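Local coordinates for protein histidine kinase (Caulobacter vibrioides, PDB 6TNE) that probably relays phosphoryl groups through a receiver domain that belongs to the hybrid histidine kinase CckA, at residues R13-A17 against L28-D32; A31-E35 against M56-D60; D48-V54 against A75-S81; L65-R69 against E95-T99. All coordinates share one frame; numbering follows the deposited sequence. Where two conformers were deposited one is given.

From the N terminus, contact 1 closes the short loop between helix 10-21 and the edge strand 26-30. Contact 2 starts on the residues where contact 1 ends, sharing Ala31 and Asp32, and ties the start of helix 33-42 to the loop after strand 49-53. Contact 3, the pairing of strands 49-53 and 77-81, opens before contact 2 closes, so the two cross. Contact 4 crosses contact 3 in turn: it leaves helix 61-72, between the paired strands, and reaches the outer strand 98-102. Contacts 1 and 4 lie on opposite sides of the chain's centre, with contact 3 in the middle of their common sheet.

Contact 1: residues R13-A17 against L28-D32; sequences RSVAA and LEAAD
Arg13 and Glu29 form a salt bridge through a single short link, NE to OE1 at 2.8 Å, with a fairly straight N-H...O angle of 160°. OE1 lies at the edge of the guanidinium, close to its plane, and offers its anti lone pair, the one turned away from OE2; the two flat groups are nonetheless twisted 38° against each other. The same Glu29 OE1 accepts from water 1 at 2.7 Å. That water also takes a hydrogen bond from Arg13 NH2 and gives one to Ser14 OG, so it joins all three side chains. Nearer the backbone, Arg13 CD passes 3.5 Å from Ala30 O, while the methyl of Ala17 packs on the carboxylate carbon of Glu29, CB to CD 3.7 Å. Arg13 runs out straight and then bends about CG-CD (chi3 67°), which swings the guanidinium over toward Ala31, where NH1 approaches CB at 3.8 Å.

A second shell steadies these groups. Arg13 NH1 forms a salt bridge with Asp10 and a hydrogen bond with Glu7 O, and Ser14 OG is bonded to Asp10 O one turn back in the helix. Glu29 OE2 is engaged by Arg21, so the carboxylate is shared between two arginines of one helix, which would be expected to favour its charged form. Helix 10-21 thereby grips strand 26-30, its segment 13-17 running nearly antiparallel to strand residues 28-30: the helix and second strand of the first beta-alpha-beta unit of the CheY-like receiver fold.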
loop_
_atom_site.group_PDB
_atom_site.type_symbol
_atom_site.label_atom_id
_atom_site.label_comp_id
_atom_site.label_asym_id
_atom_site.label_seq_id
_atom_site.Cartn_x
_atom_site.Cartn_y
_atom_site.Cartn_z
ATOM N N ARG A 13 4.457 6.019 7.785
ATOM C CA ARG A 13 4.604 5.820 6.360
ATOM C C ARG A 13 6.039 6.035 5.923
ATOM O O ARG A 13 6.585 5.275 5.111
ATOM C CB ARG A 13 3.694 6.791 5.626
ATOM C CG ARG A 13 3.661 6.526 4.148
ATOM C CD ARG A 13 2.877 7.627 3.407
ATOM N NE ARG A 13 3.569 8.906 3.476
ATOM C CZ ARG A 13 3.164 9.986 4.122
ATOM N NH1 ARG A 13 1.992 10.027 4.777
ATOM N NH2 ARG A 13 3.953 11.039 4.141
ATOM N N SER A 14 6.673 7.101 6.438
ATOM C CA SER A 14 8.014 7.463 5.963
ATOM C C SER A 14 9.030 6.416 6.363
ATOM O O SER A 14 9.930 6.110 5.577
ATOM C CB SER A 14 8.444 8.809 6.555
ATOM O OG SER A 14 7.591 9.857 6.187
ATOM N N VAL A 15 8.949 5.906 7.596
ATOM C CA VAL A 15 9.875 4.852 8.014
ATOM C C VAL A 15 9.748 3.657 7.081
ATOM O O VAL A 15 10.743 3.134 6.556
ATOM C CB VAL A 15 9.628 4.467 9.480
ATOM C CG1 VAL A 15 10.329 3.154 9.841
ATOM C CG2 VAL A 15 10.009 5.600 10.420
ATOM N N ALA A 16 8.516 3.173 6.898
ATOM C CA ALA A 16 8.308 1.970 6.095
ATOM C C ALA A 16 8.738 2.209 4.657
ATOM O O ALA A 16 9.368 1.335 4.027
ATOM C CB ALA A 16 6.838 1.526 6.178
ATOM N N ALA A 17 8.402 3.376 4.106
ATOM C CA ALA A 17 8.779 3.676 2.719
ATOM C C ALA A 17 10.301 3.678 2.563
ATOM O O ALA A 17 10.851 3.135 1.601
ATOM C CB ALA A 17 8.203 5.030 2.267
ATOM N N LEU A 28 5.743 4.802 -3.931
ATOM C CA LEU A 28 4.961 5.998 -4.169
ATOM C C LEU A 28 4.103 6.188 -2.929
ATOM O O LEU A 28 3.247 5.350 -2.614
ATOM C CB LEU A 28 4.054 5.772 -5.370
ATOM C CG LEU A 28 4.761 5.449 -6.694
ATOM C CD1 LEU A 28 3.789 5.328 -7.848
ATOM C CD2 LEU A 28 5.785 6.516 -7.032
ATOM N N GLU A 29 4.283 7.281 -2.247
ATOM C CA GLU A 29 3.595 7.514 -0.980
ATOM C C GLU A 29 2.338 8.345 -1.181
ATOM O O GLU A 29 2.347 9.307 -1.975
ATOM C CB GLU A 29 4.511 8.260 -0.025
ATOM C CG GLU A 29 5.671 7.404 0.485
ATOM C CD GLU A 29 6.601 8.223 1.373
ATOM O OE1 GLU A 29 6.175 8.637 2.476
ATOM O OE2 GLU A 29 7.756 8.457 0.962
ATOM N N ALA A 30 1.307 8.035 -0.411
ATOM C CA ALA A 30 0.099 8.842 -0.387
ATOM C C ALA A 30 -0.354 8.938 1.063
ATOM O O ALA A 30 -0.206 7.980 1.829
ATOM C CB ALA A 30 -0.994 8.190 -1.252
ATOM N N ALA A 31 -0.953 10.073 1.440
ATOM C CA ALA A 31 -1.429 10.261 2.793
ATOM C C ALA A 31 -2.924 10.029 2.924
ATOM O O ALA A 31 -3.432 10.033 4.046
ATOM C CB ALA A 31 -1.111 11.668 3.298
ATOM N N ASP A 32 -3.630 9.827 1.826
ATOM C CA ASP A 32 -5.066 9.601 1.901
ATOM C C ASP A 32 -5.521 8.943 0.611
ATOM O O ASP A 32 -4.769 8.831 -0.368
ATOM C CB ASP A 32 -5.892 10.851 2.200
ATOM C CG ASP A 32 -5.677 11.917 1.236
ATOM O OD1 ASP A 32 -5.672 11.739 0.027
ATOM O OD2 ASP A 32 -5.502 13.034 1.692
HETATM O O HOH W 1 7.042 10.959 3.594
#

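Contact 2: residues A31-E35 against M56-D60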
loop_
_atom_site.group_PDB
_atom_site.type_symbol
_atom_site.label_atom_id
_atom_site.label_comp_id
_atom_site.label_asym_id
_atom_site.label_seq_id
_atom_site.Cartn_x
_atom_site.Cartn_y
_atom_site.Cartn_z
ATOM N N ALA A 31 -0.953 10.073 1.440
ATOM C CA ALA A 31 -1.429 10.261 2.793
ATOM C C ALA A 31 -2.924 10.029 2.924
ATOM O O ALA A 31 -3.432 10.033 4.046
ATOM C CB ALA A 31 -1.111 11.668 3.298
ATOM N N ASP A 32 -3.630 9.827 1.826
ATOM C CA ASP A 32 -5.066 9.601 1.901
ATOM C C ASP A 32 -5.521 8.943 0.611
ATOM O O ASP A 32 -4.769 8.831 -0.368
ATOM C CB ASP A 32 -5.892 10.851 2.200
ATOM C CG ASP A 32 -5.677 11.917 1.236
ATOM O OD1 ASP A 32 -5.672 11.739 0.027
ATOM O OD2 ASP A 32 -5.502 13.034 1.692
ATOM N N GLY A 33 -6.767 8.478 0.627
ATOM C CA GLY A 33 -7.276 7.738 -0.508
ATOM C C GLY A 33 -7.479 8.563 -1.740
ATOM O O GLY A 33 -7.309 8.079 -2.852
ATOM N N GLU A 34 -7.862 9.816 -1.568
ATOM C CA GLU A 34 -8.069 10.662 -2.720
ATOM C C GLU A 34 -6.740 10.883 -3.495
ATOM O O GLU A 34 -6.690 10.791 -4.732
ATOM C CB GLU A 34 -8.842 11.884 -2.198
ATOM C CG GLU A 34 -10.325 11.459 -1.546
ATOM C CD GLU A 34 -10.473 10.968 0.010
ATOM O OE1 GLU A 34 -11.617 10.791 0.515
ATOM O OE2 GLU A 34 -9.528 10.750 0.782
ATOM N N GLU A 35 -5.630 11.124 -2.774
ATOM C CA GLU A 35 -4.313 11.196 -3.417
ATOM C C GLU A 35 -3.932 9.869 -4.043
ATOM O O GLU A 35 -3.439 9.808 -5.173
ATOM C CB GLU A 35 -3.299 11.548 -2.334
ATOM C CG GLU A 35 -1.907 11.609 -2.848
ATOM C CD GLU A 35 -0.843 12.000 -1.803
ATOM O OE1 GLU A 35 0.292 12.224 -2.219
ATOM O OE2 GLU A 35 -1.111 12.073 -0.578
ATOM N N MET A 56 -8.456 5.975 7.733
ATOM C CA MET A 56 -7.689 7.182 7.406
ATOM C C MET A 56 -8.672 8.321 7.268
ATOM O O MET A 56 -9.818 8.084 6.864
ATOM C CB MET A 56 -6.988 7.036 6.051
ATOM C CG MET A 56 -5.949 5.928 6.004
ATOM S SD MET A 56 -5.167 5.845 4.401
ATOM C CE MET A 56 -6.431 5.074 3.385
ATOM N N PRO A 57 -8.279 9.553 7.582
ATOM C CA PRO A 57 -9.157 10.691 7.233
ATOM C C PRO A 57 -9.513 10.592 5.744
ATOM O O PRO A 57 -8.630 10.339 4.892
ATOM C CB PRO A 57 -8.289 11.912 7.547
ATOM C CG PRO A 57 -7.297 11.440 8.618
ATOM C CD PRO A 57 -7.019 9.970 8.252
ATOM N N GLY A 58 -10.802 10.777 5.420
ATOM C CA GLY A 58 -11.272 10.524 4.069
ATOM C C GLY A 58 -11.756 9.085 3.908
ATOM O O GLY A 58 -12.124 8.420 4.874
ATOM N N ILE A 59 -11.769 8.596 2.666
ATOM C CA ILE A 59 -12.214 7.226 2.430
ATOM C C ILE A 59 -11.300 6.201 3.105
ATOM O O ILE A 59 -10.076 6.369 3.199
ATOM C CB ILE A 59 -12.366 6.926 0.934
ATOM C CG1 ILE A 59 -11.005 6.987 0.185
ATOM C CG2 ILE A 59 -13.441 7.851 0.348
ATOM C CD1 ILE A 59 -11.125 6.606 -1.275
ATOM N N ASP A 60 -11.899 5.117 3.562
ATOM C CA ASP A 60 -11.132 4.012 4.140
ATOM C C ASP A 60 -10.385 3.243 3.047
ATOM O O ASP A 60 -10.686 3.339 1.852
ATOM C CB ASP A 60 -12.073 3.071 4.903
ATOM C CG ASP A 60 -13.253 2.686 4.071
ATOM O OD1 ASP A 60 -13.181 1.680 3.315
ATOM O OD2 ASP A 60 -14.246 3.440 4.118
HETATM O O HOH W 2 -5.769 10.669 5.526
HETATM O O HOH W 3 -8.379 8.478 2.851
#
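Pro57 O, which also lies near Asp32 CB, is met by two waters that bridge to the opposite segment. Water 2 donates to it and, at 2.8 Å, to Ala31 O. Water 3 accepts from Gly33 N at 2.7 Å and lies within donating distance of Pro57 O and Ile59 O; further acceptors lie around it, so its two protons may be shared out among them. In this CheY-like receiver fold, segment 56-60 belongs to the loop that leads from strand 49-53, which carries the probable phosphoacceptor, to helix 61-72, and the facing segment 31-35 holds the first turn of helix 33-42.

One direct hydrogen bond joins them: Ile59 N donates to Glu34 OE1 at 3.1 Å with an angle of 155°. The donor comes to the syn side of that oxygen but stands 28° out of the carboxylate plane. Glu34 leaves the helix neither toward nor away from the loop, and a bend about CB-CG (chi2 85°) brings its carboxylate to Ile59 N; the two side chains run alongside, pointing opposite ways.

The helix start is fixed from within. Asp32 occupies the N-cap, OD1 accepting from Glu35 N at 2.9 Å, and Glu35 OE2 reaches back to Ala31 N. Outside the two segments, Ile59 packs on Leu64 and Lys67 of helix 61-72. Gly33 has no side chain to keep the isoleucine off, and Ile59 CG1 rests 3.9 Å from Gly33 CA.

Contact 3: residues D48-V54 against A75-S81; sequences DLLISDV and APVMFIS
Phe79 enters beside Ser52 and Val54, its CB lying 3.8 Å from Val54 CG2. Placed with CG next to its own backbone N (chi1 -72°), the ring turns its rim to the neighbouring strand: CD1 comes 3.5 Å from Ser52 O, which sits near the ring plane, and CE1 meets Ser52 CB at 4.1 Å. Val77 CG1 lies over one face, offset toward the rim, and Val98 and Phe100 of strand 98-102 touch the Phe79 side chain as well. On the opposite side of the sheet Met78 CE presses on Ile51 CD1 at 3.3 Å, tighter than usual for carbons.

The strands themselves are joined by a parallel ladder, in which Leu50 N, Met78 N, Ser52 N and Ile80 N donate in turn to Pro76 O, Leu50 O, Met78 O and Ser52 O; a weaker bond, Val54 N to Ile80 O, ends it. There Asp53 OD1 lies 3.0 Å from Ile80 O, two acceptors, while it accepts a hydrogen bond from water 4 at 2.6 Å and pairs with Lys103. With Glu7 and Asp8 close to OD2, Asp53 sits at the C-terminal end of the central strand 49-53, consistent with the acidic phosphorylation pocket of receiver domains.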
loop_
_atom_site.group_PDB
_atom_site.type_symbol
_atom_site.label_atom_id
_atom_site.label_comp_id
_atom_site.label_asym_id
_atom_site.label_seq_id
_atom_site.Cartn_x
_atom_site.Cartn_y
_atom_site.Cartn_z
ATOM N N ASP A 48 2.843 -2.674 -8.661
ATOM C CA ASP A 48 2.964 -4.081 -8.338
ATOM C C ASP A 48 2.291 -4.468 -7.036
ATOM O O ASP A 48 2.057 -5.649 -6.821
ATOM C CB ASP A 48 4.446 -4.447 -8.324
ATOM C CG ASP A 48 5.089 -4.231 -9.677
ATOM O OD1 ASP A 48 4.578 -4.828 -10.654
ATOM O OD2 ASP A 48 6.058 -3.460 -9.788
ATOM N N LEU A 49 2.022 -3.521 -6.144
ATOM C CA LEU A 49 1.468 -3.816 -4.833
ATOM C C LEU A 49 0.874 -2.537 -4.285
ATOM O O LEU A 49 1.528 -1.487 -4.342
ATOM C CB LEU A 49 2.585 -4.302 -3.888
ATOM C CG LEU A 49 2.210 -4.556 -2.418
ATOM C CD1 LEU A 49 1.211 -5.682 -2.230
ATOM C CD2 LEU A 49 3.449 -4.833 -1.597
ATOM N N LEU A 50 -0.311 -2.623 -3.698
ATOM C CA LEU A 50 -0.879 -1.548 -2.899
ATOM C C LEU A 50 -0.762 -1.949 -1.433
ATOM O O LEU A 50 -1.187 -3.052 -1.077
ATOM C CB LEU A 50 -2.372 -1.384 -3.223
ATOM C CG LEU A 50 -3.156 -0.426 -2.325
ATOM C CD1 LEU A 50 -2.626 0.972 -2.392
ATOM C CD2 LEU A 50 -4.629 -0.479 -2.640
ATOM N N ILE A 51 -0.209 -1.073 -0.603
ATOM C CA ILE A 51 -0.231 -1.233 0.848
ATOM C C ILE A 51 -1.034 -0.060 1.370
ATOM O O ILE A 51 -0.716 1.087 1.035
ATOM C CB ILE A 51 1.169 -1.206 1.465
ATOM C CG1 ILE A 51 2.036 -2.330 0.890
ATOM C CG2 ILE A 51 1.036 -1.360 2.993
ATOM C CD1 ILE A 51 3.488 -2.280 1.382
ATOM N N SER A 52 -2.102 -0.306 2.132
ATOM C CA SER A 52 -2.921 0.798 2.603
ATOM C C SER A 52 -3.348 0.590 4.030
ATOM O O SER A 52 -3.760 -0.512 4.421
ATOM C CB SER A 52 -4.185 0.929 1.752
ATOM O OG SER A 52 -4.957 2.064 2.126
ATOM N N ASP A 53 -3.308 1.664 4.812
ATOM C CA ASP A 53 -4.003 1.711 6.091
ATOM C C ASP A 53 -5.497 1.544 5.856
ATOM O O ASP A 53 -6.017 1.849 4.780
ATOM C CB ASP A 53 -3.692 3.058 6.784
ATOM C CG ASP A 53 -3.937 3.067 8.301
ATOM O OD1 ASP A 53 -4.190 1.998 8.877
ATOM O OD2 ASP A 53 -3.953 4.181 8.891
ATOM N N VAL A 54 -6.181 0.992 6.846
ATOM C CA VAL A 54 -7.628 0.780 6.750
ATOM C C VAL A 54 -8.388 2.055 7.073
ATOM O O VAL A 54 -9.211 2.514 6.267
ATOM C CB VAL A 54 -8.058 -0.435 7.609
ATOM C CG1 VAL A 54 -9.596 -0.571 7.603
ATOM C CG2 VAL A 54 -7.382 -1.682 7.070
ATOM N N ALA A 75 -2.719 -6.397 -9.317
ATOM C CA ALA A 75 -1.744 -6.190 -8.252
ATOM C C ALA A 75 -2.315 -6.667 -6.917
ATOM O O ALA A 75 -3.478 -6.382 -6.600
ATOM C CB ALA A 75 -1.417 -4.709 -8.118
ATOM N N PRO A 76 -1.510 -7.336 -6.097
ATOM C CA PRO A 76 -1.948 -7.653 -4.734
ATOM C C PRO A 76 -2.137 -6.397 -3.900
ATOM O O PRO A 76 -1.610 -5.319 -4.195
ATOM C CB PRO A 76 -0.789 -8.490 -4.182
ATOM C CG PRO A 76 0.447 -8.094 -5.057
ATOM C CD PRO A 76 -0.164 -7.871 -6.404
ATOM N N VAL A 77 -2.896 -6.561 -2.835
ATOM C CA VAL A 77 -3.244 -5.482 -1.921
ATOM C C VAL A 77 -3.011 -5.981 -0.509
ATOM O O VAL A 77 -3.448 -7.094 -0.172
ATOM C CB VAL A 77 -4.707 -5.022 -2.102
ATOM C CG1 VAL A 77 -5.077 -3.962 -1.079
ATOM C CG2 VAL A 77 -4.989 -4.628 -3.566
ATOM N N MET A 78 -2.361 -5.175 0.315
ATOM C CA MET A 78 -2.101 -5.497 1.708
ATOM C C MET A 78 -2.631 -4.371 2.559
ATOM O O MET A 78 -2.195 -3.211 2.411
ATOM C CB MET A 78 -0.614 -5.600 1.914
ATOM C CG MET A 78 -0.231 -5.932 3.312
ATOM S SD MET A 78 1.497 -6.302 3.561
ATOM C CE MET A 78 2.341 -4.944 2.862
ATOM N N PHE A 79 -3.595 -4.662 3.410
ATOM C CA PHE A 79 -4.120 -3.704 4.363
ATOM C C PHE A 79 -3.365 -3.808 5.659
ATOM O O PHE A 79 -3.016 -4.906 6.092
ATOM C CB PHE A 79 -5.601 -3.958 4.600
ATOM C CG PHE A 79 -6.450 -3.555 3.437
ATOM C CD1 PHE A 79 -6.477 -2.211 3.003
ATOM C CD2 PHE A 79 -7.172 -4.493 2.733
ATOM C CE1 PHE A 79 -7.232 -1.830 1.891
ATOM C CE2 PHE A 79 -7.906 -4.115 1.612
ATOM C CZ PHE A 79 -7.941 -2.800 1.204
ATOM N N ILE A 80 -3.157 -2.675 6.292
ATOM C CA ILE A 80 -2.503 -2.585 7.584
ATOM C C ILE A 80 -3.440 -1.860 8.540
ATOM O O ILE A 80 -4.140 -0.921 8.154
ATOM C CB ILE A 80 -1.118 -1.907 7.494
ATOM C CG1 ILE A 80 -1.170 -0.453 7.013
ATOM C CG2 ILE A 80 -0.172 -2.735 6.573
ATOM C CD1 ILE A 80 0.145 0.228 7.012
ATOM N N SER A 81 -3.450 -2.276 9.804
ATOM C CA SER A 81 -4.269 -1.555 10.781
ATOM C C SER A 81 -3.905 -2.025 12.170
ATOM O O SER A 81 -3.506 -3.181 12.360
ATOM C CB SER A 81 -5.784 -1.793 10.625
ATOM O OG SER A 81 -6.525 -0.978 11.533
HETATM O O HOH W 4 -6.290 1.475 10.310
#

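Contact 4: residues L65-R69 against E95-T99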
loop_
_atom_site.group_PDB
_atom_site.type_symbol
_atom_site.label_atom_id
_atom_site.label_comp_id
_atom_site.label_asym_id
_atom_site.label_seq_id
_atom_site.Cartn_x
_atom_site.Cartn_y
_atom_site.Cartn_z
ATOM N N LEU A 65 -9.689 0.643 -2.380
ATOM C CA LEU A 65 -9.496 -0.512 -3.250
ATOM C C LEU A 65 -10.643 -0.636 -4.236
ATOM O O LEU A 65 -10.435 -0.917 -5.417
ATOM C CB LEU A 65 -9.365 -1.778 -2.400
ATOM C CG LEU A 65 -9.211 -3.058 -3.213
ATOM C CD1 LEU A 65 -7.968 -2.890 -4.138
ATOM C CD2 LEU A 65 -9.096 -4.269 -2.329
ATOM N N LYS A 66 -11.872 -0.449 -3.776
ATOM C CA LYS A 66 -12.995 -0.552 -4.704
ATOM C C LYS A 66 -12.874 0.461 -5.835
ATOM O O LYS A 66 -13.169 0.144 -6.994
ATOM C CB LYS A 66 -14.265 -0.339 -3.923
ATOM C CG LYS A 66 -14.744 -1.628 -3.274
ATOM C CD LYS A 66 -15.197 -2.618 -4.351
ATOM C CE LYS A 66 -15.876 -3.878 -3.787
ATOM N NZ LYS A 66 -15.666 -5.068 -4.671
ATOM N N LYS A 67 -12.431 1.663 -5.527
ATOM C CA LYS A 67 -12.303 2.689 -6.548
ATOM C C LYS A 67 -11.083 2.510 -7.437
ATOM O O LYS A 67 -11.097 2.920 -8.608
ATOM C CB LYS A 67 -12.270 4.058 -5.892
ATOM C CG LYS A 67 -13.547 4.415 -5.205
ATOM C CD LYS A 67 -13.440 5.771 -4.548
ATOM C CE LYS A 67 -14.701 6.170 -3.811
ATOM N NZ LYS A 67 -15.839 6.320 -4.751
ATOM N N ALA A 68 -10.030 1.900 -6.901
ATOM C CA ALA A 68 -8.734 1.872 -7.567
ATOM C C ALA A 68 -8.408 0.523 -8.168
ATOM O O ALA A 68 -7.445 0.428 -8.900
ATOM C CB ALA A 68 -7.611 2.238 -6.581
ATOM N N ARG A 69 -9.205 -0.513 -7.897
ATOM C CA ARG A 69 -8.852 -1.858 -8.320
ATOM C C ARG A 69 -8.634 -1.953 -9.818
ATOM O O ARG A 69 -7.699 -2.634 -10.255
ATOM C CB ARG A 69 -9.965 -2.829 -7.876
ATOM C CG ARG A 69 -9.651 -4.319 -7.932
ATOM C CD ARG A 69 -8.187 -4.558 -7.728
ATOM N NE ARG A 69 -7.876 -5.645 -6.803
ATOM C CZ ARG A 69 -6.659 -6.152 -6.725
ATOM N NH1 ARG A 69 -6.378 -7.145 -5.871
ATOM N NH2 ARG A 69 -5.722 -5.634 -7.510
ATOM N N GLU A 95 -13.060 -10.074 -3.480
ATOM C CA GLU A 95 -11.771 -9.467 -3.866
ATOM C C GLU A 95 -10.575 -10.384 -3.572
ATOM O O GLU A 95 -10.250 -10.713 -2.406
ATOM C CB GLU A 95 -11.554 -8.085 -3.218
ATOM C CG GLU A 95 -12.620 -7.027 -3.506
ATOM C CD GLU A 95 -12.554 -6.466 -4.910
ATOM O OE1 GLU A 95 -13.510 -5.748 -5.308
ATOM O OE2 GLU A 95 -11.553 -6.741 -5.609
ATOM N N THR A 96 -9.893 -10.739 -4.657
ATOM C CA THR A 96 -8.755 -11.646 -4.646
ATOM C C THR A 96 -7.453 -10.883 -4.356
ATOM O O THR A 96 -7.359 -9.669 -4.542
ATOM C CB THR A 96 -8.705 -12.404 -5.997
ATOM O OG1 THR A 96 -8.082 -11.600 -7.009
ATOM C CG2 THR A 96 -10.121 -12.751 -6.474
ATOM N N GLY A 97 -6.434 -11.619 -3.940
ATOM C CA GLY A 97 -5.153 -11.013 -3.660
ATOM C C GLY A 97 -5.127 -10.023 -2.517
ATOM O O GLY A 97 -4.256 -9.143 -2.551
ATOM N N VAL A 98 -6.012 -10.143 -1.492
ATOM C CA VAL A 98 -6.099 -9.177 -0.363
ATOM C C VAL A 98 -5.585 -9.797 0.931
ATOM O O VAL A 98 -6.031 -10.877 1.361
ATOM C CB VAL A 98 -7.529 -8.662 -0.182
ATOM C CG1 VAL A 98 -7.660 -7.932 1.077
ATOM C CG2 VAL A 98 -7.919 -7.747 -1.320
ATOM N N THR A 99 -4.594 -9.156 1.532
ATOM C CA THR A 99 -3.960 -9.629 2.754
ATOM C C THR A 99 -4.054 -8.554 3.823
ATOM O O THR A 99 -4.408 -7.385 3.540
ATOM C CB THR A 99 -2.492 -10.035 2.511
ATOM O OG1 THR A 99 -1.738 -8.893 2.112
ATOM C CG2 THR A 99 -2.338 -11.151 1.494
#
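The apolar part lies deepest: the end methyls of Leu65 and Val98 meet head on, CD2 to CG2 at 3.8 Å. With CG trans to its N (chi1 178°), Leu65 points CD2 at Val98, and the neighbouring strand backs the pair, with Val77 on Leu65 and Phe79 on Val98.

Hydrogen bonding is slight. Arg69 was deposited in two conformers, so its bonds hold for one copy and are tentative. In that copy NH1 makes a weak bond to Thr96 O, 3.0 Å long and bent to 128°, with the oxygen near the guanidinium plane. The stronger partner lies elsewhere, since NH2 bonds to Ala75 O.

Charge is gathered around Glu95. Lys66 comes in at a slant and forms a salt bridge, although the modelled 2.3 Å from NZ to OE1 is too short to be taken literally. Arg69, in the same tentative copy, runs alongside Glu95 pointing the other way, with NE 4.0 Å from OE2, an attraction beyond salt-bridge range.

One carboxylate thus faces two basic side chains of helix 61-72, directly after the unmodelled residues 84-94. Buried Leu65 meets Val98, while the polar links at the surface are weak or doubtful in geometry, consistent with a contact held mainly by its apolar side.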